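Local coordinates for protein SYE1 (Shewanella oneidensis, PDB 4AWT) that binds flavin mononucleotide and probably uses reduced nicotinamide cofactors to reduce carbon-carbon double bonds of its substrates, at residues I269-W274 with L296-R301; S122-E127 with A196-D201; E57-S62 with W70-Y75. The protein carries 1 engineered substitution. All coordinates share one frame; numbering follows the deposited sequence. Where two conformers were deposited one is given.

Contact 1. Residues I269-W274 with L296-R301. With BOG (octyl beta-D-glucopyranoside), chain D; FMN (flavin mononucleotide), chain B; SO4 (sulfate ion), chain C.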
loop_
_atom_site.group_PDB
_atom_site.type_symbol
_atom_site.label_atom_id
_atom_site.label_comp_id
_atom_site.label_asym_id
_atom_site.label_seq_id
_atom_site.Cartn_x
_atom_site.Cartn_y
_atom_site.Cartn_z
ATOM N N ILE A 269 -5.539 -0.851 7.506
ATOM C CA ILE A 269 -4.615 -0.540 8.580
ATOM C C ILE A 269 -3.407 -1.474 8.480
ATOM O O ILE A 269 -3.562 -2.713 8.568
ATOM C CB ILE A 269 -5.279 -0.652 9.949
ATOM C CG1 ILE A 269 -6.517 0.226 10.049
ATOM C CG2 ILE A 269 -4.272 -0.380 11.052
ATOM C CD1 ILE A 269 -6.287 1.704 9.865
ATOM N N ALA A 270 -2.228 -0.887 8.306
ATOM C CA ALA A 270 -0.975 -1.623 8.311
ATOM C C ALA A 270 -0.498 -1.680 9.763
ATOM O O ALA A 270 0.044 -0.716 10.317
ATOM C CB ALA A 270 0.042 -0.939 7.435
ATOM N N GLU A 271 -0.820 -2.786 10.424
ATOM C CA GLU A 271 -0.638 -2.961 11.845
ATOM C C GLU A 271 0.769 -3.326 12.264
ATOM O O GLU A 271 1.159 -3.113 13.422
ATOM C CB GLU A 271 -1.677 -4.028 12.311
ATOM C CG GLU A 271 -1.767 -4.292 13.769
ATOM C CD GLU A 271 -2.920 -5.191 14.132
ATOM O OE1 GLU A 271 -3.717 -5.540 13.212
ATOM O OE2 GLU A 271 -3.028 -5.547 15.312
ATOM N N VAL A 272 1.526 -3.919 11.352
ATOM C CA VAL A 272 2.929 -4.290 11.534
ATOM C C VAL A 272 3.674 -3.846 10.304
ATOM O O VAL A 272 3.131 -3.987 9.190
ATOM C CB VAL A 272 3.084 -5.808 11.716
ATOM C CG1 VAL A 272 4.556 -6.209 11.791
ATOM C CG2 VAL A 272 2.315 -6.308 12.927
ATOM N N ASP A 273 4.895 -3.349 10.471
ATOM C CA ASP A 273 5.748 -3.160 9.313
ATOM C C ASP A 273 7.087 -3.804 9.664
ATOM O O ASP A 273 7.790 -3.429 10.598
ATOM C CB ASP A 273 5.893 -1.690 8.958
ATOM C CG ASP A 273 6.312 -1.433 7.543
ATOM O OD1 ASP A 273 5.860 -2.150 6.638
ATOM O OD2 ASP A 273 7.073 -0.442 7.341
ATOM N N TRP A 274 7.342 -4.907 8.957
ATOM C CA TRP A 274 8.507 -5.770 9.194
ATOM C C TRP A 274 8.455 -6.310 10.624
ATOM O O TRP A 274 7.580 -7.138 10.926
ATOM C CB TRP A 274 9.793 -5.099 8.809
ATOM C CG TRP A 274 9.831 -4.852 7.341
ATOM C CD1 TRP A 274 9.626 -3.675 6.706
ATOM C CD2 TRP A 274 10.052 -5.826 6.336
ATOM N NE1 TRP A 274 9.726 -3.852 5.361
ATOM C CE2 TRP A 274 9.987 -5.153 5.104
ATOM C CE3 TRP A 274 10.303 -7.189 6.316
ATOM C CZ2 TRP A 274 10.169 -5.793 3.883
ATOM C CZ3 TRP A 274 10.494 -7.804 5.069
ATOM C CH2 TRP A 274 10.420 -7.088 3.899
ATOM N N LEU A 296 -13.239 -2.611 6.632
ATOM C CA LEU A 296 -12.018 -2.393 7.381
ATOM C C LEU A 296 -11.110 -3.598 7.203
ATOM O O LEU A 296 -11.493 -4.744 7.471
ATOM C CB LEU A 296 -12.505 -2.081 8.800
ATOM C CG LEU A 296 -11.476 -1.639 9.813
ATOM C CD1 LEU A 296 -10.653 -0.457 9.317
ATOM C CD2 LEU A 296 -12.156 -1.264 11.131
ATOM N N ILE A 297 -9.897 -3.339 6.730
ATOM C CA ILE A 297 -8.897 -4.339 6.443
ATOM C C ILE A 297 -7.723 -4.132 7.387
ATOM O O ILE A 297 -7.278 -2.996 7.544
ATOM C CB ILE A 297 -8.400 -4.249 4.986
ATOM C CG1 ILE A 297 -9.546 -4.158 3.998
ATOM C CG2 ILE A 297 -7.438 -5.374 4.693
ATOM C CD1 ILE A 297 -9.152 -4.070 2.548
ATOM N N TYR A 298 -7.210 -5.198 8.006
ATOM C CA TYR A 298 -5.970 -5.141 8.773
ATOM C C TYR A 298 -4.974 -6.115 8.170
ATOM O O TYR A 298 -5.352 -7.202 7.748
ATOM C CB TYR A 298 -6.175 -5.508 10.245
ATOM C CG TYR A 298 -6.807 -4.432 11.078
ATOM C CD1 TYR A 298 -8.155 -4.152 11.027
ATOM C CD2 TYR A 298 -6.035 -3.686 11.938
ATOM C CE1 TYR A 298 -8.719 -3.189 11.819
ATOM C CE2 TYR A 298 -6.597 -2.678 12.725
ATOM C CZ TYR A 298 -7.954 -2.434 12.661
ATOM O OH TYR A 298 -8.452 -1.482 13.477
ATOM N N ALA A 299 -3.693 -5.745 8.248
ATOM C CA ALA A 299 -2.617 -6.657 7.902
ATOM C C ALA A 299 -1.472 -6.460 8.892
ATOM O O ALA A 299 -1.208 -5.335 9.327
ATOM C CB ALA A 299 -2.071 -6.410 6.500
ATOM N N GLY A 300 -0.793 -7.549 9.211
ATOM C CA GLY A 300 0.415 -7.515 10.029
ATOM C C GLY A 300 0.406 -8.685 11.012
ATOM O O GLY A 300 -0.304 -8.676 11.988
ATOM N N ARG A 301 1.239 -9.684 10.674
ATOM C CA ARG A 301 1.439 -10.844 11.542
ATOM C C ARG A 301 0.148 -11.615 11.830
ATOM O O ARG A 301 0.050 -12.273 12.866
ATOM C CB ARG A 301 2.217 -10.559 12.811
ATOM C CG ARG A 301 3.636 -10.110 12.550
ATOM C CD ARG A 301 4.473 -11.110 11.803
ATOM N NE ARG A 301 5.911 -10.798 11.911
ATOM C CZ ARG A 301 6.849 -11.333 11.138
ATOM N NH1 ARG A 301 6.572 -12.160 10.174
ATOM N NH2 ARG A 301 8.111 -10.968 11.380
HETATM C C1 BOG D . 10.799 -2.057 2.194
HETATM O O1 BOG D . 11.714 -3.074 2.501
HETATM C C2 BOG D . 10.056 -2.323 0.923
HETATM O O2 BOG D . 10.917 -2.318 -0.195
HETATM C C3 BOG D . 8.974 -1.269 0.642
HETATM O O3 BOG D . 8.156 -1.677 -0.419
HETATM C C4 BOG D . 8.070 -1.186 1.880
HETATM O O4 BOG D . 7.133 -0.182 1.678
HETATM C C5 BOG D . 8.866 -0.957 3.160
HETATM O O5 BOG D . 9.785 -2.027 3.254
HETATM C C6 BOG D . 7.980 -0.921 4.379
HETATM O O6 BOG D . 8.837 -0.613 5.465
HETATM C "C1'" BOG D . 12.799 -2.670 3.301
HETATM C "C2'" BOG D . 13.889 -3.721 3.492
HETATM C "C3'" BOG D . 13.374 -5.082 3.849
HETATM C "C4'" BOG D . 14.298 -6.141 4.439
HETATM C "C5'" BOG D . 14.286 -7.346 3.494
HETATM C "C6'" BOG D . 15.639 -7.494 2.794
HETATM C "C7'" BOG D . 15.602 -8.690 1.825
HETATM C "C8'" BOG D . 17.054 -9.109 1.624
HETATM N N1 FMN B . 3.163 -2.243 2.120
HETATM C C2 FMN B . 2.643 -1.337 1.301
HETATM O O2 FMN B . 1.677 -0.604 1.643
HETATM N N3 FMN B . 3.160 -1.174 0.023
HETATM C C4 FMN B . 4.218 -1.925 -0.463
HETATM O O4 FMN B . 4.554 -1.785 -1.669
HETATM C C4A FMN B . 4.822 -2.790 0.446
HETATM N N5 FMN B . 5.952 -3.519 0.080
HETATM C C5A FMN B . 6.262 -4.672 0.852
HETATM C C6 FMN B . 7.191 -5.571 0.393
HETATM C C7 FMN B . 7.511 -6.747 1.113
HETATM C C7M FMN B . 8.449 -7.747 0.482
HETATM C C8 FMN B . 6.908 -6.948 2.318
HETATM C C8M FMN B . 7.168 -8.194 3.140
HETATM C C9 FMN B . 5.963 -6.023 2.807
HETATM C C9A FMN B . 5.620 -4.883 2.078
HETATM N N10 FMN B . 4.630 -3.988 2.533
HETATM C C10 FMN B . 4.190 -2.985 1.690
HETATM C "C1'" FMN B . 3.932 -4.267 3.791
HETATM C "C2'" FMN B . 2.885 -5.390 3.674
HETATM O "O2'" FMN B . 1.780 -4.967 2.894
HETATM C "C3'" FMN B . 2.324 -5.806 5.020
HETATM O "O3'" FMN B . 1.563 -4.770 5.623
HETATM C "C4'" FMN B . 3.370 -6.308 6.032
HETATM O "O4'" FMN B . 4.298 -7.199 5.432
HETATM C "C5'" FMN B . 2.737 -6.894 7.279
HETATM O "O5'" FMN B . 1.944 -8.053 6.971
HETATM P P FMN B . 2.564 -9.527 7.197
HETATM O O1P FMN B . 3.671 -9.685 6.185
HETATM O O2P FMN B . 3.079 -9.588 8.618
HETATM O O3P FMN B . 1.388 -10.433 6.933
HETATM S S SO4 C . 10.151 -12.389 8.504
HETATM O O1 SO4 C . 10.234 -11.016 7.812
HETATM O O2 SO4 C . 10.195 -12.190 9.913
HETATM O O3 SO4 C . 8.672 -12.882 8.375
HETATM O O4 SO4 C . 10.891 -13.438 7.866
#
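Ile269 and Tyr298 form a bridged pair on neighbouring parallel strands, and their side chains lie side by side, pointing the same way. Ile269 CB sits over the phenol face, 4.0 Å from the ring centroid and 26° off its normal, a CH-pi contact displaced toward the CD2-CE2 rim; CG2, anti to the backbone N, reaches Tyr298 CE2 at 3.7 Å. Three backbone bonds hold the strands in step: Ile269 N to Ile297 O (2.8 Å), Ala299 N to Ile269 O (3.1 Å) and Glu271 N to Ala299 O (2.8 Å). Beyond them the chains stay close because Gly300 has no side chain: a CB there would collide with Val272 N, and Val272 CB instead rests 3.6 Å from Gly300 CA. The buried Val272 N has no hydrogen-bond partner. Glu271 stretches out past Tyr298, its carboxylate steeply inclined to the ring, and is held at its end by Tyr302 and by a salt bridge to Lys285.

Past the strands, the loops that follow them enter the flavin site. Arg301 N donates to FMN O2P (2.8 Å, 161° at the hydrogen), while its guanidinium meets a sulfate, probably from the crystallisation liquor, edge-on through NH1 and NH2, with Arg323 sharing that anion. Trp274 NE1 donates to O5 of the octyl glucoside at 2.8 Å, and the detergent's C3' lies over one indole face. The contact belongs to the beta-alpha-beta unit of strand 266-270, helix 282-291 and strand 295-299; Lys285 and Leu288 of that helix touch Tyr298, and Arg233 of strand 230-234 touches Ala270 and Ala299.

Contact 2. Residues S122-E127 with A196-D201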
loop_
_atom_site.group_PDB
_atom_site.type_symbol
_atom_site.label_atom_id
_atom_site.label_comp_id
_atom_site.label_asym_id
_atom_site.label_seq_id
_atom_site.Cartn_x
_atom_site.Cartn_y
_atom_site.Cartn_z
ATOM N N SER A 122 8.309 18.721 5.210
ATOM C CA SER A 122 9.331 19.473 5.864
ATOM C C SER A 122 10.686 19.139 5.349
ATOM O O SER A 122 10.845 18.272 4.484
ATOM C CB SER A 122 9.254 19.137 7.374
ATOM O OG SER A 122 7.933 19.609 7.746
ATOM N N THR A 123 11.731 19.719 5.901
ATOM C CA THR A 123 13.107 19.370 5.553
ATOM C C THR A 123 13.708 18.339 6.482
ATOM O O THR A 123 14.908 18.236 6.670
ATOM C CB THR A 123 14.031 20.613 5.491
ATOM O OG1 THR A 123 14.049 21.209 6.771
ATOM C CG2 THR A 123 13.502 21.551 4.431
ATOM N N LEU A 124 12.931 17.493 7.115
ATOM C CA LEU A 124 13.386 16.515 8.091
ATOM C C LEU A 124 13.725 15.245 7.342
ATOM O O LEU A 124 12.890 14.663 6.663
ATOM C CB LEU A 124 12.284 16.238 9.115
ATOM C CG LEU A 124 11.904 17.394 10.052
ATOM C CD1 LEU A 124 10.627 17.037 10.785
ATOM C CD2 LEU A 124 13.044 17.689 10.991
ATOM N N LYS A 125 14.944 14.776 7.487
ATOM C CA LYS A 125 15.342 13.446 7.026
ATOM C C LYS A 125 14.685 12.373 7.862
ATOM O O LYS A 125 14.550 12.473 9.082
ATOM C CB LYS A 125 16.852 13.360 7.178
ATOM C CG LYS A 125 17.438 12.066 6.680
ATOM C CD LYS A 125 18.914 11.984 6.983
ATOM C CE LYS A 125 19.488 10.649 6.584
ATOM N NZ LYS A 125 20.975 10.683 6.694
ATOM N N ALA A 126 14.261 11.284 7.179
ATOM C CA ALA A 126 13.803 10.106 7.938
ATOM C C ALA A 126 15.004 9.473 8.622
ATOM O O ALA A 126 15.974 9.094 7.944
ATOM C CB ALA A 126 13.153 9.118 7.024
ATOM N N GLU A 127 14.950 9.315 9.941
ATOM C CA GLU A 127 16.092 8.826 10.679
ATOM C C GLU A 127 16.142 7.316 10.694
ATOM O O GLU A 127 15.138 6.649 10.861
ATOM C CB GLU A 127 16.045 9.439 12.097
ATOM C CG GLU A 127 16.230 10.943 12.130
ATOM C CD GLU A 127 17.497 11.563 11.620
ATOM O OE1 GLU A 127 18.487 10.818 11.391
ATOM O OE2 GLU A 127 17.590 12.807 11.434
ATOM N N ALA A 196 6.880 14.506 12.043
ATOM C CA ALA A 196 7.437 14.591 10.703
ATOM C C ALA A 196 7.069 15.875 9.967
ATOM O O ALA A 196 7.556 16.094 8.871
ATOM C CB ALA A 196 6.986 13.380 9.892
ATOM N N ASN A 197 6.207 16.699 10.567
ATOM C CA ASN A 197 5.608 17.820 9.913
ATOM C C ASN A 197 5.887 19.070 10.791
ATOM O O ASN A 197 5.280 19.247 11.805
ATOM C CB ASN A 197 4.140 17.587 9.726
ATOM C CG ASN A 197 3.413 18.656 8.959
ATOM O OD1 ASN A 197 2.268 18.379 8.425
ATOM N ND2 ASN A 197 3.934 19.779 8.863
ATOM N N ASN A 198 6.802 19.930 10.277
ATOM C CA ASN A 198 6.990 21.187 11.024
ATOM C C ASN A 198 6.539 22.386 10.184
ATOM O O ASN A 198 7.021 23.518 10.400
ATOM C CB ASN A 198 8.415 21.309 11.489
ATOM C CG ASN A 198 9.464 21.308 10.433
ATOM O OD1 ASN A 198 10.633 21.119 10.801
ATOM N ND2 ASN A 198 9.205 21.537 9.188
ATOM N N ARG A 199 5.613 22.232 9.288
ATOM C CA ARG A 199 5.065 23.304 8.486
ATOM C C ARG A 199 4.342 24.302 9.336
ATOM O O ARG A 199 3.692 23.925 10.322
ATOM C CB ARG A 199 4.127 22.782 7.406
ATOM C CG ARG A 199 4.754 21.804 6.433
ATOM C CD ARG A 199 3.760 21.378 5.382
ATOM N NE ARG A 199 3.497 22.426 4.408
ATOM C CZ ARG A 199 4.147 22.596 3.281
ATOM N NH1 ARG A 199 5.153 21.790 2.933
ATOM N NH2 ARG A 199 3.788 23.553 2.449
ATOM N N SER A 200 4.424 25.534 8.887
ATOM C CA SER A 200 3.724 26.625 9.544
ATOM C C SER A 200 2.544 27.168 8.741
ATOM O O SER A 200 1.891 28.074 9.195
ATOM C CB SER A 200 4.671 27.813 9.839
ATOM O OG SER A 200 5.277 28.197 8.610
ATOM N N ASP A 201 2.278 26.587 7.555
ATOM C CA ASP A 201 1.145 26.964 6.730
ATOM C C ASP A 201 -0.015 26.078 7.077
ATOM O O ASP A 201 -0.043 25.424 8.099
ATOM C CB ASP A 201 1.549 26.947 5.273
ATOM C CG ASP A 201 1.782 25.541 4.706
ATOM O OD1 ASP A 201 1.732 24.554 5.426
ATOM O OD2 ASP A 201 2.028 25.499 3.482
HETATM O O HOH W 1 10.962 22.158 7.330
#
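Ser122 and Asn198 meet through the serine hydroxyl, which is directed at the backbone of the opposing loop. Asn198 N donates to Ser122 OG at 2.8 Å, with 166° at the hydrogen, a nearly straight bond and the sole direct hydrogen bond between 122-127 and 196-201. OG stands beside its own backbone N (chi1 -62°), and CB points toward the facing loop, which brings the hydroxyl up to that amide.

The Asn198 side chain turns back to the same serine. Its CG lies between the backbone N and the carbonyl carbon (chi1 60°), and ND2 comes to 2.7 Å from Ser122 OG, at an angle too poor for a hydrogen bond. Asn198 ND2 gives its bond to a water at 2.6 Å, and that water accepts from Thr123 N at 2.9 Å, forming a bridge from side chain to backbone beside the direct bond.

Leu124 approaches Asn198 tip to tip, Leu124 CG standing 4.0 Å from Asn198 OD1. Its CD1 branch rests instead on the backbone of the other loop, 3.7 Å from Ala196 O.

Arg199 turns its guanidinium to Asp201 in a side-on salt bridge: NE binds OD1 at 2.9 Å and NH2 binds OD2 at 2.8 Å, both oxygens being met on the syn side, somewhat out of the carboxylate plane. NH1 bonds to Ser121 O, just before Ser122, and to Met151 O after strand 149-150. This is a loop-to-loop contact at the periphery of a TIM-barrel enzyme, joining the loop between strands 119-120 and 130-133 to that between helices 187-192 and 207-210.

Contact 3. Residues E57-S62 with W70-Y75; sequences EGTQIS and WTPGIY
Glu57 touches Pro72 through its aliphatic part, CG lying 3.9 Å from the proline CG, while its carboxylate is bound by Tyr45 and by Arg27 N. At Gly58 the backbone N turns to the flavin and donates to FMN O4. Thr59 OG1 donates to Pro72 O at 2.7 Å from above the carbonyl plane, 53° out of it; chi1 (-176°) sets OG1 anti to the backbone N, and CG2 packs against Ile74. Trp83 NE1 of helix 77-92 donates to the same hydroxyl.

Gln60 uses both ends of its amide on one residue. OE1 accepts from Thr71 OG1 at 2.7 Å, and NE2 donates to Thr71 O at 2.9 Å, the acceptor lying near the amide plane; these two bonds fix the flip of the amide. NE2 also gives a bond to a water shared with Tyr75 OH. An alanine at Gln60 would probably leave Thr71 OG1 and O without these mates and deprive the water of one donor. Gln60 O accepts from Ile74 N (3.1 Å) and lies at the edge of the Tyr75 ring. Ile61 O meets Tyr75 CB, and Ser62 CA covers a face of that ring, 3.5 Å from CD2. Here the chain leaving strand 53-60 of the TIM barrel folds back on the strand's C-terminal end, beside the FMN site, before entering helix 77-92.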
loop_
_atom_site.group_PDB
_atom_site.type_symbol
_atom_site.label_atom_id
_atom_site.label_comp_id
_atom_site.label_asym_id
_atom_site.label_seq_id
_atom_site.Cartn_x
_atom_site.Cartn_y
_atom_site.Cartn_z
ATOM N N GLU A 57 1.428 -4.165 -5.299
ATOM C CA GLU A 57 2.565 -3.454 -4.790
ATOM C C GLU A 57 2.444 -1.966 -5.091
ATOM O O GLU A 57 1.837 -1.550 -6.082
ATOM C CB GLU A 57 3.856 -4.006 -5.399
ATOM C CG GLU A 57 3.972 -3.858 -6.933
ATOM C CD GLU A 57 4.823 -5.001 -7.465
ATOM O OE1 GLU A 57 6.053 -5.024 -7.242
ATOM O OE2 GLU A 57 4.244 -5.893 -8.128
ATOM N N GLY A 58 3.103 -1.155 -4.266
ATOM C CA GLY A 58 3.089 0.282 -4.539
ATOM C C GLY A 58 3.570 0.553 -5.947
ATOM O O GLY A 58 4.561 0.013 -6.431
ATOM N N THR A 59 2.856 1.475 -6.607
ATOM C CA THR A 59 3.188 1.839 -7.978
ATOM C C THR A 59 3.258 3.364 -8.033
ATOM O O THR A 59 2.317 4.090 -7.716
ATOM C CB THR A 59 2.206 1.185 -8.964
ATOM O OG1 THR A 59 2.597 1.480 -10.303
ATOM C CG2 THR A 59 0.761 1.539 -8.828
ATOM N N GLN A 60 4.439 3.863 -8.362
ATOM C CA GLN A 60 4.703 5.301 -8.239
ATOM C C GLN A 60 3.908 6.086 -9.261
ATOM O O GLN A 60 3.765 5.734 -10.437
ATOM C CB GLN A 60 6.186 5.629 -8.344
ATOM C CG GLN A 60 6.878 5.229 -9.647
ATOM C CD GLN A 60 7.504 3.873 -9.606
ATOM O OE1 GLN A 60 7.185 3.042 -8.726
ATOM N NE2 GLN A 60 8.364 3.567 -10.546
ATOM N N ILE A 61 3.419 7.255 -8.806
ATOM C CA ILE A 61 2.568 8.117 -9.588
ATOM C C ILE A 61 3.321 9.064 -10.516
ATOM O O ILE A 61 2.704 9.729 -11.332
ATOM C CB ILE A 61 1.613 8.921 -8.672
ATOM C CG1 ILE A 61 2.375 9.921 -7.804
ATOM C CG2 ILE A 61 0.747 7.994 -7.861
ATOM C CD1 ILE A 61 1.500 10.810 -6.949
ATOM N N SER A 62 4.636 9.122 -10.385
ATOM C CA SER A 62 5.443 10.045 -11.165
ATOM C C SER A 62 6.895 9.623 -11.004
ATOM O O SER A 62 7.227 8.805 -10.116
ATOM C CB SER A 62 5.304 11.472 -10.665
ATOM O OG SER A 62 5.971 11.589 -9.412
ATOM N N TRP A 70 13.461 -0.351 -9.399
ATOM C CA TRP A 70 12.749 -1.343 -10.215
ATOM C C TRP A 70 11.294 -1.531 -9.780
ATOM O O TRP A 70 10.699 -2.571 -10.094
ATOM C CB TRP A 70 13.458 -2.705 -10.303
ATOM C CG TRP A 70 14.952 -2.597 -10.487
ATOM C CD1 TRP A 70 15.605 -1.874 -11.470
ATOM C CD2 TRP A 70 15.943 -3.200 -9.673
ATOM N NE1 TRP A 70 16.949 -2.026 -11.309
ATOM C CE2 TRP A 70 17.193 -2.826 -10.202
ATOM C CE3 TRP A 70 15.886 -4.008 -8.548
ATOM C CZ2 TRP A 70 18.366 -3.258 -9.617
ATOM C CZ3 TRP A 70 17.043 -4.438 -7.965
ATOM C CH2 TRP A 70 18.278 -4.060 -8.499
ATOM N N THR A 71 10.694 -0.565 -9.096
ATOM C CA THR A 71 9.273 -0.642 -8.820
ATOM C C THR A 71 8.490 -0.168 -10.020
ATOM O O THR A 71 8.925 0.740 -10.770
ATOM C CB THR A 71 8.893 0.123 -7.540
ATOM O OG1 THR A 71 9.167 1.535 -7.689
ATOM C CG2 THR A 71 9.699 -0.357 -6.361
ATOM N N PRO A 72 7.329 -0.753 -10.297
ATOM C CA PRO A 72 6.566 -0.390 -11.482
ATOM C C PRO A 72 5.870 0.925 -11.317
ATOM O O PRO A 72 5.287 1.197 -10.268
ATOM C CB PRO A 72 5.507 -1.521 -11.564
ATOM C CG PRO A 72 5.314 -1.920 -10.099
ATOM C CD PRO A 72 6.713 -1.845 -9.515
ATOM N N GLY A 73 5.870 1.761 -12.357
ATOM C CA GLY A 73 5.116 2.976 -12.339
ATOM C C GLY A 73 3.727 2.827 -12.902
ATOM O O GLY A 73 3.345 1.799 -13.457
ATOM N N ILE A 74 2.946 3.935 -12.801
ATOM C CA ILE A 74 1.601 3.976 -13.337
ATOM C C ILE A 74 1.332 5.294 -14.033
ATOM O O ILE A 74 0.186 5.762 -14.068
ATOM C CB ILE A 74 0.554 3.570 -12.288
ATOM C CG1 ILE A 74 -0.792 3.182 -12.887
ATOM C CG2 ILE A 74 0.432 4.606 -11.180
ATOM C CD1 ILE A 74 -1.594 2.258 -11.990
ATOM N N TYR A 75 2.360 5.902 -14.622
ATOM C CA TYR A 75 2.231 7.205 -15.246
ATOM C C TYR A 75 2.541 7.221 -16.749
ATOM O O TYR A 75 2.140 8.216 -17.381
ATOM C CB TYR A 75 3.048 8.289 -14.495
ATOM C CG TYR A 75 4.492 7.998 -14.382
ATOM C CD1 TYR A 75 5.399 8.386 -15.379
ATOM C CD2 TYR A 75 5.042 7.301 -13.300
ATOM C CE1 TYR A 75 6.739 8.104 -15.299
ATOM C CE2 TYR A 75 6.368 6.999 -13.205
ATOM C CZ TYR A 75 7.228 7.421 -14.237
ATOM O OH TYR A 75 8.565 7.109 -14.169
HETATM O O HOH W 2 9.746 5.511 -12.306
#

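In the fold
Along the chain the contacts come in series, contact 3 first, then contact 2, then contact 1, without interleaving. Contacts 1 and 3 both reach the closed eight-stranded parallel barrel, at strands 266-270 and 295-299 for one and strand 53-60 for the other. Their centres lie about 21 Å apart on opposite sides of the chain's centre, with nearest atoms about 11 Å apart; contact 1 gives several residues and contact 3 gives Gly58 to the FMN site between them. Contact 2 joins two outer loops, its centre about 22 Å from the chain's centre and about 24 to 25 Å from the other two. Thus two contacts frame the flavin from different barrel strands, while the third links loops away from it.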